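Long-range contacts in solute-binding protein (PDB 2ZYO), which binds cyclodextrins and linear maltodextrins such as maltotetraose, probably handing them to a membrane transporter for sugar uptake: residues K37-E42 and K306-S311; G30-N35 and K314-I319. All coordinates share one frame; numbering follows the deposited sequence.

Contact 1 of 2, residues K37-E42 and K306-S311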
loop_
_atom_site.group_PDB
_atom_site.type_symbol
_atom_site.label_atom_id
_atom_site.label_comp_id
_atom_site.label_asym_id
_atom_site.label_seq_id
_atom_site.Cartn_x
_atom_site.Cartn_y
_atom_site.Cartn_z
ATOM N N LYS A 37 1.689 -1.835 -22.378
ATOM C CA LYS A 37 1.955 -2.123 -23.788
ATOM C C LYS A 37 1.565 -0.940 -24.678
ATOM O O LYS A 37 2.273 -0.622 -25.636
ATOM C CB LYS A 37 1.241 -3.403 -24.237
ATOM C CG LYS A 37 1.850 -4.689 -23.681
ATOM C CD LYS A 37 1.191 -5.926 -24.285
ATOM C CE LYS A 37 1.717 -7.219 -23.667
ATOM N NZ LYS A 37 3.173 -7.451 -23.878
ATOM N N LYS A 38 0.455 -0.279 -24.345
ATOM C CA LYS A 38 0.005 0.894 -25.096
ATOM C C LYS A 38 1.036 2.021 -25.044
ATOM O O LYS A 38 1.449 2.548 -26.083
ATOM C CB LYS A 38 -1.349 1.400 -24.580
ATOM C CG LYS A 38 -1.808 2.690 -25.251
ATOM C CD LYS A 38 -2.959 3.344 -24.506
ATOM C CE LYS A 38 -3.253 4.735 -25.053
ATOM N NZ LYS A 38 -3.708 4.723 -26.474
ATOM N N TRP A 39 1.449 2.385 -23.835
ATOM C CA TRP A 39 2.348 3.523 -23.665
ATOM C C TRP A 39 3.790 3.226 -24.062
ATOM O O TRP A 39 4.482 4.113 -24.569
ATOM C CB TRP A 39 2.198 4.135 -22.270
ATOM C CG TRP A 39 0.859 4.779 -22.169
ATOM C CD1 TRP A 39 -0.242 4.294 -21.525
ATOM C CD2 TRP A 39 0.449 5.991 -22.810
ATOM N NE1 TRP A 39 -1.305 5.145 -21.700
ATOM C CE2 TRP A 39 -0.909 6.196 -22.485
ATOM C CE3 TRP A 39 1.103 6.932 -23.617
ATOM C CZ2 TRP A 39 -1.627 7.309 -22.933
ATOM C CZ3 TRP A 39 0.388 8.035 -24.064
ATOM C CH2 TRP A 39 -0.963 8.213 -23.720
ATOM N N ALA A 40 4.226 1.982 -23.869
ATOM C CA ALA A 40 5.491 1.526 -24.444
ATOM C C ALA A 40 5.436 1.679 -25.962
ATOM O O ALA A 40 6.390 2.155 -26.583
ATOM C CB ALA A 40 5.763 0.090 -24.067
ATOM N N GLY A 41 4.302 1.295 -26.549
ATOM C CA GLY A 41 4.077 1.445 -27.987
ATOM C C GLY A 41 4.202 2.882 -28.464
ATOM O O GLY A 41 4.814 3.144 -29.505
ATOM N N GLU A 42 3.626 3.810 -27.700
ATOM C CA GLU A 42 3.720 5.242 -28.010
ATOM C C GLU A 42 5.153 5.766 -27.904
ATOM O O GLU A 42 5.563 6.612 -28.699
ATOM C CB GLU A 42 2.786 6.068 -27.118
ATOM C CG GLU A 42 1.292 5.876 -27.404
ATOM C CD GLU A 42 0.843 6.460 -28.740
ATOM O OE1 GLU A 42 1.487 7.405 -29.251
ATOM O OE2 GLU A 42 -0.172 5.976 -29.280
ATOM N N LYS A 306 1.388 12.840 -17.137
ATOM C CA LYS A 306 -0.021 13.120 -16.870
ATOM C C LYS A 306 -0.933 12.345 -17.827
ATOM O O LYS A 306 -1.889 11.705 -17.394
ATOM C CB LYS A 306 -0.299 14.624 -16.949
ATOM C CG LYS A 306 -1.710 15.015 -16.524
ATOM C CD LYS A 306 -1.932 16.514 -16.655
ATOM C CE LYS A 306 -3.408 16.866 -16.506
ATOM N NZ LYS A 306 -3.679 18.320 -16.709
ATOM N N GLU A 307 -0.608 12.388 -19.118
ATOM C CA GLU A 307 -1.379 11.687 -20.144
ATOM C C GLU A 307 -1.382 10.170 -19.939
ATOM O O GLU A 307 -2.434 9.531 -20.022
ATOM C CB GLU A 307 -0.842 12.028 -21.539
ATOM C CG GLU A 307 -1.725 11.549 -22.684
ATOM C CD GLU A 307 -1.115 11.779 -24.059
ATOM O OE1 GLU A 307 0.058 12.209 -24.150
ATOM O OE2 GLU A 307 -1.818 11.527 -25.059
ATOM N N ALA A 308 -0.205 9.603 -19.680
ATOM C CA ALA A 308 -0.068 8.155 -19.508
ATOM C C ALA A 308 -0.806 7.645 -18.275
ATOM O O ALA A 308 -1.461 6.604 -18.330
ATOM C CB ALA A 308 1.406 7.753 -19.455
ATOM N N LEU A 309 -0.711 8.385 -17.171
ATOM C CA LEU A 309 -1.345 7.966 -15.921
ATOM C C LEU A 309 -2.854 8.224 -15.877
ATOM O O LEU A 309 -3.583 7.508 -15.188
ATOM C CB LEU A 309 -0.634 8.568 -14.702
ATOM C CG LEU A 309 0.789 8.058 -14.427
ATOM C CD1 LEU A 309 1.358 8.688 -13.167
ATOM C CD2 LEU A 309 0.845 6.535 -14.330
ATOM N N ALA A 310 -3.319 9.237 -16.611
ATOM C CA ALA A 310 -4.757 9.452 -16.788
ATOM C C ALA A 310 -5.348 8.238 -17.496
ATOM O O ALA A 310 -6.364 7.687 -17.063
ATOM C CB ALA A 310 -5.024 10.717 -17.588
ATOM N N SER A 311 -4.683 7.821 -18.572
ATOM C CA SER A 311 -5.034 6.607 -19.305
ATOM C C SER A 311 -4.970 5.371 -18.408
ATOM O O SER A 311 -5.899 4.555 -18.397
ATOM C CB SER A 311 -4.111 6.446 -20.516
ATOM O OG SER A 311 -4.146 5.130 -21.037
#
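Trp39 lays its indole against Ala308 and Ser311. Ala308 CA sits over the centre of one ring face, 3.9 Å from the centroid of the five-membered ring of Trp39, in a CH-pi contact. Ala308 CB meets the same ring at Trp39 CD2, also at 3.9 Å. At the ring edge Trp39 NE1 donates to Ser311 OG at 2.9 Å. The bond is nearly straight, 162° at the hydrogen, and OG lies in the indole plane. Ser311 OG also bonds Asn35 ND2, so two nitrogens hold the hydroxyl. This is the tight side of an antiparallel helix pair, with Trp39 and Ala308 buried. The axes of 37-42 and 306-311 approach to 10.9 Å at 157°. Helix 30-47 is the connecting helix of a beta-alpha-beta crossover between the parallel strands 20-25 and 50-55. Phe302 and Leu303 add apolar contacts to the indole. An alanine in place of Trp39 would probably open a gap beside Ala308 and take from Ser311 OG one of its hydrogen-bond partners. Toward solvent no hydrogen bond ties the two segments; the exposed Lys38 and Glu307 only lie against the indole. Lys38 CE lies above the opposite indole face, offset toward the rim. Glu307 reaches the benzo end of the ring, with CG 3.6 Å from Trp39 CH2. The side chains of Glu307 and Trp39 cross at about a right angle.

Contact 2 of 2, residues G30-N35 and K314-I319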
loop_
_atom_site.group_PDB
_atom_site.type_symbol
_atom_site.label_atom_id
_atom_site.label_comp_id
_atom_site.label_asym_id
_atom_site.label_seq_id
_atom_site.Cartn_x
_atom_site.Cartn_y
_atom_site.Cartn_z
ATOM N N GLY A 30 -4.616 -8.403 -16.855
ATOM C CA GLY A 30 -4.636 -8.109 -18.285
ATOM C C GLY A 30 -4.602 -6.631 -18.622
ATOM O O GLY A 30 -3.834 -6.213 -19.489
ATOM N N VAL A 31 -5.427 -5.839 -17.940
ATOM C CA VAL A 31 -5.523 -4.399 -18.224
ATOM C C VAL A 31 -4.268 -3.608 -17.830
ATOM O O VAL A 31 -3.904 -2.644 -18.509
ATOM C CB VAL A 31 -6.810 -3.734 -17.634
ATOM C CG1 VAL A 31 -8.061 -4.404 -18.188
ATOM C CG2 VAL A 31 -6.811 -3.749 -16.105
ATOM N N GLN A 32 -3.613 -4.019 -16.745
ATOM C CA GLN A 32 -2.356 -3.399 -16.325
ATOM C C GLN A 32 -1.277 -3.637 -17.373
ATOM O O GLN A 32 -0.518 -2.727 -17.711
ATOM C CB GLN A 32 -1.891 -3.946 -14.972
ATOM C CG GLN A 32 -2.700 -3.455 -13.780
ATOM C CD GLN A 32 -2.118 -3.905 -12.450
ATOM O OE1 GLN A 32 -0.923 -3.753 -12.192
ATOM N NE2 GLN A 32 -2.971 -4.446 -11.588
ATOM N N LEU A 33 -1.227 -4.867 -17.883
ATOM C CA LEU A 33 -0.249 -5.259 -18.892
ATOM C C LEU A 33 -0.476 -4.518 -20.206
ATOM O O LEU A 33 0.461 -3.956 -20.776
ATOM C CB LEU A 33 -0.282 -6.777 -19.113
ATOM C CG LEU A 33 0.705 -7.400 -20.108
ATOM C CD1 LEU A 33 2.151 -7.282 -19.630
ATOM C CD2 LEU A 33 0.350 -8.858 -20.377
ATOM N N ASN A 34 -1.721 -4.512 -20.673
ATOM C CA ASN A 34 -2.058 -3.870 -21.941
ATOM C C ASN A 34 -1.912 -2.347 -21.922
ATOM O O ASN A 34 -1.570 -1.750 -22.943
ATOM C CB ASN A 34 -3.451 -4.289 -22.414
ATOM C CG ASN A 34 -3.572 -5.793 -22.617
ATOM O OD1 ASN A 34 -2.591 -6.479 -22.916
ATOM N ND2 ASN A 34 -4.782 -6.311 -22.455
ATOM N N ASN A 35 -2.159 -1.721 -20.770
ATOM C CA ASN A 35 -1.925 -0.281 -20.636
ATOM C C ASN A 35 -0.450 0.068 -20.800
ATOM O O ASN A 35 -0.102 1.031 -21.489
ATOM C CB ASN A 35 -2.442 0.266 -19.304
ATOM C CG ASN A 35 -2.323 1.773 -19.218
ATOM O OD1 ASN A 35 -1.378 2.296 -18.631
ATOM N ND2 ASN A 35 -3.265 2.480 -19.833
ATOM N N LYS A 314 -7.942 5.224 -15.931
ATOM C CA LYS A 314 -9.208 4.910 -16.593
ATOM C C LYS A 314 -9.307 3.433 -16.986
ATOM O O LYS A 314 -10.391 2.845 -16.936
ATOM C CB LYS A 314 -9.433 5.830 -17.798
ATOM C CG LYS A 314 -9.660 7.293 -17.414
ATOM C CD LYS A 314 -9.730 8.197 -18.634
ATOM C CE LYS A 314 -9.699 9.663 -18.236
ATOM N NZ LYS A 314 -9.714 10.564 -19.421
ATOM N N GLU A 315 -8.172 2.837 -17.353
ATOM C CA GLU A 315 -8.119 1.423 -17.720
ATOM C C GLU A 315 -8.099 0.492 -16.508
ATOM O O GLU A 315 -8.838 -0.495 -16.469
ATOM C CB GLU A 315 -6.894 1.129 -18.594
ATOM C CG GLU A 315 -7.032 1.513 -20.057
ATOM C CD GLU A 315 -6.222 0.602 -20.966
ATOM O OE1 GLU A 315 -6.755 -0.439 -21.401
ATOM O OE2 GLU A 315 -5.052 0.925 -21.251
ATOM N N THR A 316 -7.255 0.811 -15.527
ATOM C CA THR A 316 -6.970 -0.103 -14.413
ATOM C C THR A 316 -7.757 0.183 -13.135
ATOM O O THR A 316 -7.922 -0.710 -12.297
ATOM C CB THR A 316 -5.471 -0.105 -14.035
ATOM O OG1 THR A 316 -5.123 1.159 -13.455
ATOM C CG2 THR A 316 -4.590 -0.380 -15.252
ATOM N N GLY A 317 -8.209 1.424 -12.972
ATOM C CA GLY A 317 -8.920 1.840 -11.763
ATOM C C GLY A 317 -8.007 2.144 -10.587
ATOM O O GLY A 317 -8.479 2.484 -9.497
ATOM N N GLU A 318 -6.698 2.019 -10.806
ATOM C CA GLU A 318 -5.702 2.301 -9.776
ATOM C C GLU A 318 -5.384 3.789 -9.752
ATOM O O GLU A 318 -5.087 4.388 -10.790
ATOM C CB GLU A 318 -4.425 1.483 -10.002
ATOM C CG GLU A 318 -4.631 -0.035 -10.013
ATOM C CD GLU A 318 -3.328 -0.820 -9.938
ATOM O OE1 GLU A 318 -2.293 -0.346 -10.454
ATOM O OE2 GLU A 318 -3.333 -1.928 -9.355
ATOM N N ILE A 319 -5.455 4.377 -8.561
ATOM C CA ILE A 319 -5.237 5.812 -8.379
ATOM C C ILE A 319 -3.788 6.201 -8.668
ATOM O O ILE A 319 -2.875 5.692 -8.025
ATOM C CB ILE A 319 -5.619 6.261 -6.945
ATOM C CG1 ILE A 319 -7.087 5.935 -6.662
ATOM C CG2 ILE A 319 -5.352 7.756 -6.756
ATOM C CD1 ILE A 319 -7.455 5.978 -5.193
HETATM O O HOH W 1 -5.513 -2.485 -21.087
#
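Asn35 and Glu315 make the hydrogen bond of this contact. Asn35 ND2 donates to Glu315 OE2 at 2.8 Å, with 167° at the hydrogen. OE2 lies in the amide plane of Asn35. The amide meets the carboxylate on its anti side, somewhat out of the carboxylate plane. Asn35 has CG anti to the backbone N (chi1 -175°), which sends CG toward helix 306-316. Next to this bond the contact is mostly van der Waals packing. Val31 CG2 lies 4.0 Å from Thr316 CA and 3.9 Å from Glu315 O. Gln32 CG packs on Thr316 CG2 at 3.9 Å, the two side chains crossing at about a right angle. Farther along, Gln32 NE2 comes within 3.4 Å of Glu318 OE2, but the angle is too poor for a hydrogen bond.

Other partners position these polar ends. Asn35 ND2 has Ser311 OG as a second partner. Asp29 OD1 takes the hydrogen bond from Gln32 NE2. Glu318 is held by two salt bridges, OE1 to Arg312 and OE2 to Lys282, and Lys282 also bonds Gln32 OE1 weakly. Two positive groups thus share the carboxylate of Glu318 and would probably keep it ionised. Thr316 OG1 bonds the carbonyl of Arg312 and accepts from Glu318 N at 3.2 Å, closing an ST turn. Within that turn Gly317 has a positive phi of 80°, and the chain leaves the helix there. Beyond it Ile319 pairs its backbone with Ile128 of strand 120-136, which also carries the pocket residue Glu129. The side chain of Glu318 is about 9 Å from a bound glucose. The contact therefore joins the start of helix 30-47 to a helix-ending ST turn near the sugar site of a bacterial solute-binding protein fold.

Both contacts join helix 30-47 to helix 306-316 and the turn after it, and their centres are about 10 Å apart. Because the helices run antiparallel, 30-35 meets 314-319 while 37-42 meets 306-311. Contact 1 is therefore nested inside the chain loop closed by contact 2. The two meet at the Asn35-Ser311 pair. Together they form one continuous seam that packs the crossover helix 30-47 against helix 306-316, some 260 residues away in sequence. Contact 1 lies about 23 Å from the chain centre and contact 2 about 17 Å, with contact 2 at the end of the seam nearer the bound sugar.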